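Local coordinates for thiosulfate sulfurtransferase TUM1 (Saccharomyces cerevisiae, PDB 3UTN), which accepts persulfide sulfur from the desulfurase NFS1 and passes it to UBA4 for 2-thiolation of the wobble uridine of tRNAs, at residues A[95-101]-A[132-137]; A[112-118]-A[139-145]; A[212-218]-A[323-327]. One frame throughout, in Å; residues are numbered along the deposited sequence.

Contact 1: residues A[95-101]-A[132-137]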
loop_
_atom_site.group_PDB
_atom_site.type_symbol
_atom_site.label_atom_id
_atom_site.label_comp_id
_atom_site.label_asym_id
_atom_site.label_seq_id
_atom_site.Cartn_x
_atom_site.Cartn_y
_atom_site.Cartn_z
ATOM N N PHE A 95 -9.670 4.709 0.460
ATOM C CA PHE A 95 -9.516 4.598 -0.964
ATOM C C PHE A 95 -10.247 5.727 -1.662
ATOM O O PHE A 95 -11.378 6.050 -1.293
ATOM C CB PHE A 95 -10.057 3.267 -1.440
ATOM C CG PHE A 95 -9.504 2.859 -2.752
ATOM C CD1 PHE A 95 -8.236 2.305 -2.828
ATOM C CD2 PHE A 95 -10.223 3.067 -3.914
ATOM C CE1 PHE A 95 -7.705 1.939 -4.043
ATOM C CE2 PHE A 95 -9.694 2.708 -5.134
ATOM C CZ PHE A 95 -8.434 2.151 -5.201
ATOM N N PRO A 96 -9.597 6.349 -2.659
ATOM C CA PRO A 96 -10.266 7.466 -3.295
ATOM C C PRO A 96 -11.495 7.020 -4.057
ATOM O O PRO A 96 -11.599 5.862 -4.464
ATOM C CB PRO A 96 -9.214 8.003 -4.272
ATOM C CG PRO A 96 -8.314 6.849 -4.533
ATOM C CD PRO A 96 -8.255 6.121 -3.221
ATOM N N THR A 97 -12.426 7.945 -4.229
ATOM C CA THR A 97 -13.527 7.739 -5.138
ATOM C C THR A 97 -12.958 7.709 -6.546
ATOM O O THR A 97 -11.878 8.261 -6.813
ATOM C CB THR A 97 -14.548 8.884 -5.045
ATOM O OG1 THR A 97 -13.920 10.106 -5.447
ATOM C CG2 THR A 97 -15.072 9.032 -3.620
ATOM N N LYS A 98 -13.687 7.051 -7.438
ATOM C CA LYS A 98 -13.364 7.028 -8.850
ATOM C C LYS A 98 -13.020 8.428 -9.349
ATOM O O LYS A 98 -12.014 8.613 -10.038
ATOM C CB LYS A 98 -14.545 6.465 -9.632
ATOM C CG LYS A 98 -14.257 6.151 -11.085
ATOM C CD LYS A 98 -15.562 6.040 -11.859
ATOM C CE LYS A 98 -15.317 5.596 -13.290
ATOM N NZ LYS A 98 -14.338 6.485 -13.972
ATOM N N LYS A 99 -13.845 9.408 -8.975
ATOM C CA LYS A 99 -13.675 10.784 -9.434
ATOM C C LYS A 99 -12.392 11.417 -8.906
ATOM O O LYS A 99 -11.602 11.943 -9.682
ATOM C CB LYS A 99 -14.893 11.644 -9.082
ATOM C CG LYS A 99 -14.633 13.142 -9.164
ATOM C CD LYS A 99 -15.893 13.941 -9.442
ATOM C CE LYS A 99 -15.967 14.354 -10.905
ATOM N NZ LYS A 99 -14.911 15.349 -11.254
ATOM N N VAL A 100 -12.185 11.361 -7.595
ATOM C CA VAL A 100 -10.951 11.868 -7.003
ATOM C C VAL A 100 -9.764 11.191 -7.680
ATOM O O VAL A 100 -8.811 11.851 -8.072
ATOM C CB VAL A 100 -10.923 11.679 -5.472
ATOM C CG1 VAL A 100 -9.508 11.798 -4.919
ATOM C CG2 VAL A 100 -11.834 12.703 -4.809
ATOM N N PHE A 101 -9.848 9.879 -7.860
ATOM C CA PHE A 101 -8.770 9.169 -8.509
ATOM C C PHE A 101 -8.544 9.642 -9.937
ATOM O O PHE A 101 -7.435 10.007 -10.296
ATOM C CB PHE A 101 -8.999 7.673 -8.512
ATOM C CG PHE A 101 -7.897 6.928 -9.180
ATOM C CD1 PHE A 101 -6.715 6.668 -8.494
ATOM C CD2 PHE A 101 -8.014 6.531 -10.509
ATOM C CE1 PHE A 101 -5.683 5.991 -9.112
ATOM C CE2 PHE A 101 -6.983 5.853 -11.129
ATOM C CZ PHE A 101 -5.814 5.585 -10.428
ATOM N N TRP A 132 -1.192 -0.117 -5.543
ATOM C CA TRP A 132 -2.409 -0.846 -5.356
ATOM C C TRP A 132 -3.600 -0.014 -5.724
ATOM O O TRP A 132 -4.474 -0.487 -6.423
ATOM C CB TRP A 132 -2.461 -1.299 -3.931
ATOM C CG TRP A 132 -3.755 -1.880 -3.514
ATOM C CD1 TRP A 132 -4.243 -3.153 -3.775
ATOM C CD2 TRP A 132 -4.762 -1.237 -2.700
ATOM N NE1 TRP A 132 -5.463 -3.326 -3.193
ATOM C CE2 TRP A 132 -5.833 -2.214 -2.531
ATOM C CE3 TRP A 132 -4.888 0.014 -2.123
ATOM C CZ2 TRP A 132 -6.968 -1.930 -1.810
ATOM C CZ3 TRP A 132 -6.039 0.286 -1.389
ATOM C CH2 TRP A 132 -7.054 -0.661 -1.246
ATOM N N THR A 133 -3.621 1.236 -5.280
ATOM C CA THR A 133 -4.697 2.162 -5.634
ATOM C C THR A 133 -4.820 2.304 -7.145
ATOM O O THR A 133 -5.911 2.195 -7.701
ATOM C CB THR A 133 -4.467 3.538 -5.003
ATOM O OG1 THR A 133 -4.422 3.383 -3.587
ATOM C CG2 THR A 133 -5.592 4.507 -5.377
ATOM N N LEU A 134 -3.693 2.548 -7.799
ATOM C CA LEU A 134 -3.647 2.613 -9.248
ATOM C C LEU A 134 -4.201 1.343 -9.854
ATOM O O LEU A 134 -5.063 1.390 -10.721
ATOM C CB LEU A 134 -2.216 2.830 -9.719
ATOM C CG LEU A 134 -1.631 4.168 -9.287
ATOM C CD1 LEU A 134 -0.149 4.175 -9.590
ATOM C CD2 LEU A 134 -2.341 5.316 -9.987
ATOM N N GLY A 135 -3.703 0.211 -9.370
ATOM C CA GLY A 135 -4.163 -1.093 -9.816
ATOM C C GLY A 135 -5.632 -1.296 -9.529
ATOM O O GLY A 135 -6.379 -1.709 -10.407
ATOM N N VAL A 136 -6.055 -0.994 -8.304
ATOM C CA VAL A 136 -7.451 -1.185 -7.929
ATOM C C VAL A 136 -8.330 -0.340 -8.825
ATOM O O VAL A 136 -9.384 -0.778 -9.258
ATOM C CB VAL A 136 -7.721 -0.858 -6.454
ATOM C CG1 VAL A 136 -9.215 -0.842 -6.166
ATOM C CG2 VAL A 136 -7.047 -1.882 -5.569
ATOM N N MET A 137 -7.858 0.862 -9.127
ATOM C CA MET A 137 -8.583 1.756 -9.995
ATOM C C MET A 137 -8.437 1.372 -11.454
ATOM O O MET A 137 -8.779 2.146 -12.339
ATOM C CB MET A 137 -8.137 3.189 -9.761
ATOM C CG MET A 137 -8.688 3.782 -8.482
ATOM S SD MET A 137 -10.456 3.482 -8.310
ATOM C CE MET A 137 -11.129 4.416 -9.683
#
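Phe95 and Phe101 present two rings to the end of helix 127-136, where Met137 fits against both in the first rhodanese domain. The start of helix 98-107 and the loop before it thus pack on the C-terminal turn of a neighbouring helix through apolar contacts, burying 441 Å². Phe95 turns an edge to the face of Trp132: the ring and the six-membered ring of the indole are 5.0 Å apart at their centroids, with planes at 78°, an offset edge-to-face pair. With Phe95 CG anti to the backbone N (chi1 -159°), CZ is carried on to Val136, meeting CG1 at 3.2 Å. Trp132 NE1 also bonds to Glu184.

The Met137 side chain runs antiparallel to those of Phe95 and Phe101, alongside each. Its CB sits over one face of Phe101, 3.3 Å from the ring centroid and 17° off the normal, a CH-pi contact, while Leu134 CD2 lies at the edge of the same ring. Bends at chi2 and chi3 turn the thioether back toward helix 98-107. Met137 SD makes Met-aromatic contacts with both rings, at the edge of Phe95, 3.4 Å from CE2, and oblique to Phe101; Met137 CE ends 3.5 Å from Lys98 CA.

Contact 2: residues A[112-118]-A[139-145]. With DMS (dimethyl sulfoxide), chain B.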
loop_
_atom_site.group_PDB
_atom_site.type_symbol
_atom_site.label_atom_id
_atom_site.label_comp_id
_atom_site.label_asym_id
_atom_site.label_seq_id
_atom_site.Cartn_x
_atom_site.Cartn_y
_atom_site.Cartn_z
ATOM N N LYS A 112 -4.204 6.478 -19.409
ATOM C CA LYS A 112 -4.543 5.090 -19.150
ATOM C C LYS A 112 -3.415 4.160 -19.572
ATOM O O LYS A 112 -3.146 3.174 -18.905
ATOM C CB LYS A 112 -5.828 4.704 -19.880
ATOM C CG LYS A 112 -6.378 3.341 -19.486
ATOM C CD LYS A 112 -6.777 3.299 -18.015
ATOM C CE LYS A 112 -7.780 4.385 -17.668
ATOM N NZ LYS A 112 -9.027 4.226 -18.461
ATOM N N ASP A 113 -2.755 4.490 -20.676
ATOM C CA ASP A 113 -1.743 3.612 -21.241
ATOM C C ASP A 113 -0.412 3.685 -20.511
ATOM O O ASP A 113 0.480 2.885 -20.771
ATOM C CB ASP A 113 -1.524 3.907 -22.722
ATOM C CG ASP A 113 -0.750 2.811 -23.411
ATOM O OD1 ASP A 113 -1.140 1.634 -23.249
ATOM O OD2 ASP A 113 0.251 3.116 -24.097
ATOM N N ASP A 114 -0.276 4.654 -19.613
ATOM C CA ASP A 114 0.967 4.830 -18.886
ATOM C C ASP A 114 1.319 3.583 -18.127
ATOM O O ASP A 114 0.478 2.977 -17.480
ATOM C CB ASP A 114 0.866 5.970 -17.887
ATOM C CG ASP A 114 0.861 7.312 -18.545
ATOM O OD1 ASP A 114 1.256 7.409 -19.722
ATOM O OD2 ASP A 114 0.483 8.282 -17.870
ATOM N N ILE A 115 2.576 3.194 -18.218
ATOM C CA ILE A 115 3.100 2.250 -17.265
ATOM C C ILE A 115 3.438 3.092 -16.045
ATOM O O ILE A 115 4.310 3.957 -16.091
ATOM C CB ILE A 115 4.350 1.548 -17.788
ATOM C CG1 ILE A 115 4.000 0.659 -18.980
ATOM C CG2 ILE A 115 4.983 0.742 -16.672
ATOM C CD1 ILE A 115 5.205 0.080 -19.686
ATOM N N LEU A 116 2.708 2.866 -14.968
ATOM C CA LEU A 116 2.968 3.603 -13.763
ATOM C C LEU A 116 3.904 2.787 -12.935
ATOM O O LEU A 116 3.680 1.610 -12.689
ATOM C CB LEU A 116 1.685 3.910 -13.005
ATOM C CG LEU A 116 0.707 4.757 -13.819
ATOM C CD1 LEU A 116 -0.570 4.955 -13.030
ATOM C CD2 LEU A 116 1.306 6.096 -14.221
ATOM N N VAL A 117 4.999 3.403 -12.553
ATOM C CA VAL A 117 5.935 2.712 -11.720
ATOM C C VAL A 117 5.981 3.465 -10.423
ATOM O O VAL A 117 6.548 4.543 -10.319
ATOM C CB VAL A 117 7.311 2.568 -12.364
ATOM C CG1 VAL A 117 8.233 1.854 -11.395
ATOM C CG2 VAL A 117 7.194 1.795 -13.676
ATOM N N VAL A 118 5.361 2.872 -9.427
ATOM C CA VAL A 118 5.158 3.556 -8.195
ATOM C C VAL A 118 6.349 3.313 -7.317
ATOM O O VAL A 118 6.890 2.218 -7.263
ATOM C CB VAL A 118 3.905 3.059 -7.490
ATOM C CG1 VAL A 118 3.693 3.864 -6.225
ATOM C CG2 VAL A 118 2.717 3.201 -8.420
ATOM N N HIS A 139 -5.892 0.779 -13.402
ATOM C CA HIS A 139 -4.846 1.231 -14.283
ATOM C C HIS A 139 -4.147 0.027 -14.827
ATOM O O HIS A 139 -3.723 -0.832 -14.063
ATOM C CB HIS A 139 -3.876 2.178 -13.620
ATOM C CG HIS A 139 -2.987 2.858 -14.608
ATOM N ND1 HIS A 139 -3.357 3.963 -15.250
ATOM C CD2 HIS A 139 -1.748 2.503 -15.112
ATOM C CE1 HIS A 139 -2.389 4.335 -16.093
ATOM N NE2 HIS A 139 -1.405 3.439 -16.011
ATOM N N PRO A 140 -4.061 -0.071 -16.164
ATOM C CA PRO A 140 -3.644 -1.295 -16.828
ATOM C C PRO A 140 -2.256 -1.736 -16.401
ATOM O O PRO A 140 -2.054 -2.898 -16.066
ATOM C CB PRO A 140 -3.654 -0.908 -18.308
ATOM C CG PRO A 140 -4.686 0.157 -18.400
ATOM C CD PRO A 140 -4.501 0.948 -17.132
ATOM N N LYS A 141 -1.311 -0.806 -16.402
ATOM C CA LYS A 141 0.070 -1.170 -16.174
ATOM C C LYS A 141 0.611 -0.394 -15.008
ATOM O O LYS A 141 0.846 0.812 -15.081
ATOM C CB LYS A 141 0.898 -0.967 -17.439
ATOM C CG LYS A 141 0.438 -1.857 -18.591
ATOM C CD LYS A 141 1.054 -1.441 -19.917
ATOM C CE LYS A 141 0.567 -0.077 -20.377
ATOM N NZ LYS A 141 -0.907 0.011 -20.594
ATOM N N VAL A 142 0.782 -1.109 -13.910
ATOM C CA VAL A 142 1.231 -0.498 -12.700
ATOM C C VAL A 142 2.316 -1.371 -12.138
ATOM O O VAL A 142 2.167 -2.586 -11.991
ATOM C CB VAL A 142 0.114 -0.342 -11.658
ATOM C CG1 VAL A 142 0.638 0.420 -10.448
ATOM C CG2 VAL A 142 -1.080 0.384 -12.255
ATOM N N TYR A 143 3.420 -0.727 -11.835
ATOM C CA TYR A 143 4.489 -1.400 -11.180
ATOM C C TYR A 143 4.732 -0.710 -9.890
ATOM O O TYR A 143 4.491 0.487 -9.745
ATOM C CB TYR A 143 5.731 -1.369 -12.037
ATOM C CG TYR A 143 5.587 -2.212 -13.266
ATOM C CD1 TYR A 143 5.917 -3.560 -13.245
ATOM C CD2 TYR A 143 5.105 -1.664 -14.447
ATOM C CE1 TYR A 143 5.788 -4.344 -14.375
ATOM C CE2 TYR A 143 4.974 -2.439 -15.583
ATOM C CZ TYR A 143 5.319 -3.776 -15.540
ATOM O OH TYR A 143 5.178 -4.544 -16.666
ATOM N N LEU A 144 5.181 -1.495 -8.937
ATOM C CA LEU A 144 5.627 -0.955 -7.707
ATOM C C LEU A 144 7.106 -1.128 -7.789
ATOM O O LEU A 144 7.601 -2.251 -7.821
ATOM C CB LEU A 144 5.068 -1.755 -6.550
ATOM C CG LEU A 144 5.556 -1.272 -5.199
ATOM C CD1 LEU A 144 5.141 0.176 -5.030
ATOM C CD2 LEU A 144 4.978 -2.153 -4.115
ATOM N N LEU A 145 7.813 -0.011 -7.868
ATOM C CA LEU A 145 9.244 -0.087 -7.882
ATOM C C LEU A 145 9.644 -0.677 -6.563
ATOM O O LEU A 145 9.190 -0.241 -5.505
ATOM C CB LEU A 145 9.885 1.277 -8.068
ATOM C CG LEU A 145 11.413 1.207 -8.094
ATOM C CD1 LEU A 145 11.908 0.541 -9.365
ATOM C CD2 LEU A 145 11.966 2.602 -7.968
HETATM S S DMS B . 0.813 -4.816 -13.734
HETATM O O DMS B . -0.059 -3.667 -14.049
HETATM C C1 DMS B . 0.222 -6.187 -14.569
HETATM C C2 DMS B . 2.268 -4.623 -14.588
HETATM O O HOH W 1 -1.408 1.441 -18.295
#
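Leu116 and Val118 pair with Val142 and Leu144 in neighbouring parallel strands, the two beta strands of a beta-alpha-beta unit whose crossover is helix 127-136. The short strand axes come within 4.2 Å at closest approach, their directions 21° apart. Along the ladder Leu116 N bonds to Lys141 O, Leu116 O receives Tyr143 N, Val118 N bonds to Tyr143 O and Val118 O receives Leu145 N, the alternation expected of parallel strands.

On the face bearing Ile115, Val117 and Tyr143, Ile115 CG2 meets the edge of the Tyr143 ring, 3.3 Å from CD2. A dimethyl sulfoxide, probably from the crystallisation liquor, lays its C2 over one face of that ring and accepts a bond from Val142 N at its oxygen (2.7 Å).

Before the strands, the His139 ring is held on three sides. Leu116 CD1 stands over its centre, 3.4 Å from the centroid and 8° off the normal, a CH-pi contact; Lys112 O and, toward the rim, Pro140 CD lie over the opposite face. At the ring edge NE2 donates to Asp114 O, though the bond is too short as modelled for its length to be trusted. From the second shell, Tyr174 OH bonds to His139 ND1, which probably helps hold the imidazole's rotation.

Lys141 has CG anti to the carbonyl carbon (chi1 -63°), and bends at chi3 and chi4 bring NZ back to Asp113, where it forms a salt bridge with OD1 at 3.1 Å, approaching from above the carboxylate plane. The other oxygen, OD2, is hydrogen-bonded to His45 ND1, which probably helps position the carboxylate. A water bridges the two segments: it donates to Lys112 O and Asp114 O, and accepts from Lys141 N at 2.9 Å and from Lys141 NZ at 2.8 Å.

Contact 3: residues A[212-218]-A[323-327]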
loop_
_atom_site.group_PDB
_atom_site.type_symbol
_atom_site.label_atom_id
_atom_site.label_comp_id
_atom_site.label_asym_id
_atom_site.label_seq_id
_atom_site.Cartn_x
_atom_site.Cartn_y
_atom_site.Cartn_z
ATOM N N LEU A 212 3.199 -5.041 16.190
ATOM C CA LEU A 212 2.683 -6.035 17.102
ATOM C C LEU A 212 2.132 -5.347 18.350
ATOM O O LEU A 212 1.071 -5.715 18.841
ATOM C CB LEU A 212 3.786 -7.033 17.465
ATOM C CG LEU A 212 3.456 -8.121 18.487
ATOM C CD1 LEU A 212 2.324 -9.001 17.989
ATOM C CD2 LEU A 212 4.685 -8.957 18.809
ATOM N N GLY A 213 2.848 -4.329 18.827
ATOM C CA GLY A 213 2.454 -3.584 20.016
ATOM C C GLY A 213 1.082 -2.967 19.860
ATOM O O GLY A 213 0.236 -3.075 20.745
ATOM N N ARG A 214 0.860 -2.323 18.722
ATOM C CA ARG A 214 -0.441 -1.751 18.413
ATOM C C ARG A 214 -1.489 -2.838 18.275
ATOM O O ARG A 214 -2.589 -2.719 18.797
ATOM C CB ARG A 214 -0.371 -0.930 17.140
ATOM C CG ARG A 214 0.335 0.399 17.330
ATOM C CD ARG A 214 0.606 1.040 15.992
ATOM N NE ARG A 214 -0.627 1.422 15.313
ATOM C CZ ARG A 214 -0.686 1.844 14.056
ATOM N NH1 ARG A 214 0.417 1.930 13.324
ATOM N NH2 ARG A 214 -1.852 2.181 13.531
ATOM N N PHE A 215 -1.134 -3.906 17.575
ATOM C CA PHE A 215 -2.021 -5.036 17.432
ATOM C C PHE A 215 -2.413 -5.569 18.801
ATOM O O PHE A 215 -3.584 -5.821 19.062
ATOM C CB PHE A 215 -1.339 -6.135 16.635
ATOM C CG PHE A 215 -2.198 -7.333 16.420
ATOM C CD1 PHE A 215 -2.986 -7.432 15.288
ATOM C CD2 PHE A 215 -2.218 -8.365 17.350
ATOM C CE1 PHE A 215 -3.784 -8.542 15.084
ATOM C CE2 PHE A 215 -3.016 -9.477 17.153
ATOM C CZ PHE A 215 -3.798 -9.562 16.020
ATOM N N GLU A 216 -1.420 -5.732 19.669
ATOM C CA GLU A 216 -1.646 -6.308 20.983
ATOM C C GLU A 216 -2.332 -5.336 21.932
ATOM O O GLU A 216 -2.823 -5.733 22.983
ATOM C CB GLU A 216 -0.330 -6.811 21.574
ATOM C CG GLU A 216 0.158 -8.086 20.909
ATOM C CD GLU A 216 1.458 -8.601 21.487
ATOM O OE1 GLU A 216 2.145 -7.843 22.201
ATOM O OE2 GLU A 216 1.793 -9.770 21.213
ATOM N N GLY A 217 -2.374 -4.066 21.550
ATOM C CA GLY A 217 -2.928 -3.034 22.408
ATOM C C GLY A 217 -1.941 -2.588 23.465
ATOM O O GLY A 217 -2.287 -1.809 24.348
ATOM N N THR A 218 -0.710 -3.080 23.374
ATOM C CA THR A 218 0.328 -2.732 24.339
ATOM C C THR A 218 0.975 -1.407 23.961
ATOM O O THR A 218 1.626 -0.764 24.783
ATOM C CB THR A 218 1.411 -3.825 24.452
ATOM O OG1 THR A 218 2.111 -3.941 23.209
ATOM C CG2 THR A 218 0.796 -5.171 24.815
ATOM N N ALA A 323 -9.808 -6.373 20.304
ATOM C CA ALA A 323 -9.119 -7.457 20.962
ATOM C C ALA A 323 -7.729 -6.978 21.341
ATOM O O ALA A 323 -7.108 -6.203 20.615
ATOM C CB ALA A 323 -9.056 -8.675 20.061
ATOM N N GLU A 324 -7.262 -7.419 22.501
ATOM C CA GLU A 324 -5.924 -7.101 22.958
ATOM C C GLU A 324 -5.045 -8.323 22.820
ATOM O O GLU A 324 -5.531 -9.422 22.539
ATOM C CB GLU A 324 -5.947 -6.676 24.420
ATOM C CG GLU A 324 -6.391 -5.250 24.659
ATOM C CD GLU A 324 -6.720 -4.991 26.118
ATOM O OE1 GLU A 324 -6.982 -5.965 26.857
ATOM O OE2 GLU A 324 -6.725 -3.810 26.525
ATOM N N ASN A 325 -3.750 -8.118 23.040
ATOM C CA ASN A 325 -2.759 -9.182 22.997
ATOM C C ASN A 325 -2.944 -10.020 21.739
ATOM O O ASN A 325 -2.856 -9.483 20.637
ATOM C CB ASN A 325 -2.804 -10.002 24.290
ATOM C CG ASN A 325 -2.758 -9.123 25.527
ATOM O OD1 ASN A 325 -1.937 -8.208 25.623
ATOM N ND2 ASN A 325 -3.653 -9.384 26.473
ATOM N N ARG A 326 -3.238 -11.307 21.894
ATOM C CA ARG A 326 -3.434 -12.188 20.743
ATOM C C ARG A 326 -4.828 -12.800 20.696
ATOM O O ARG A 326 -5.031 -13.849 20.084
ATOM C CB ARG A 326 -2.372 -13.289 20.734
ATOM C CG ARG A 326 -0.946 -12.776 20.641
ATOM C CD ARG A 326 -0.764 -11.849 19.449
ATOM N NE ARG A 326 0.636 -11.791 19.060
ATOM C CZ ARG A 326 1.196 -12.576 18.146
ATOM N NH1 ARG A 326 0.471 -13.479 17.495
ATOM N NH2 ARG A 326 2.487 -12.447 17.879
ATOM N N ASP A 327 -5.786 -12.126 21.326
ATOM C CA ASP A 327 -7.148 -12.641 21.459
ATOM C C ASP A 327 -7.950 -12.556 20.166
ATOM O O ASP A 327 -7.626 -11.776 19.276
ATOM C CB ASP A 327 -7.880 -11.913 22.588
ATOM C CG ASP A 327 -7.189 -12.076 23.932
ATOM O OD1 ASP A 327 -7.305 -11.164 24.777
ATOM O OD2 ASP A 327 -6.520 -13.111 24.144
#
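The backbones of Glu216 and Asn325 approach to 3.7 Å between CA atoms, and Asn325 N donates to Glu216 O at 2.6 Å. The contact fastens the C-terminal tail, folded as a type II' beta turn from Glu324 to Asp327, to the end of short helix 212-216 in the catalytic rhodanese domain. Gly217, with positive phi, leaves the helix right after the bonded carbonyl. Glu216 CA also makes a CA-H...O contact with Asn325 O.

Among the side chains, Glu216 and Arg326 form a salt bridge. Glu216 extends beyond CG and uses the anti lone pair of OE2 to accept from Arg326 NE at 3.2 Å; this oxygen lies in the guanidinium plane, while the carboxylate is turned 46° from it. A bend at chi2 (-54°) turns the Arg326 chain toward the helix. Its NH1 goes to Phe268 O, so the guanidinium links two parts of the domain. Replaced by an alanine, Arg326 would probably leave Glu216 OE2 without its charged mate and Phe268 O without this donor.

Leu212 and Phe215 supply apolar contacts from the helix, with Pro236 of strand 234-236 also against Arg326. Phe215 meets Arg326 CD and Asn325 O through CE2, its ring plane 83° from the guanidinium, and its ring stacks with that of His230. Leu212, crossing Arg326 at about a right angle, brings CD1 to 3.4 Å from Arg326 NE.

In the fold
Contacts 1 and 2 belong to the first rhodanese domain and interlock along the chain, since their segments alternate; their centres are 13 Å apart. Leu134 joins them: its CD1 packs on Val118 CG2 at 3.2 Å, and its O is probably hydrogen-bonded to His139 N at 2.9 Å. Contact 3 lies in the second domain, on the opposite side of the chain's centre, with its centre 31 Å from that of contact 1 and 36 Å from that of contact 2. The side chains of Trp132 in contact 1 and Phe215 in contact 3 are each about 9 Å from that of Cys282, which forms the persulfide intermediate, consistent with a site near where the domains meet; contact 2 lies away.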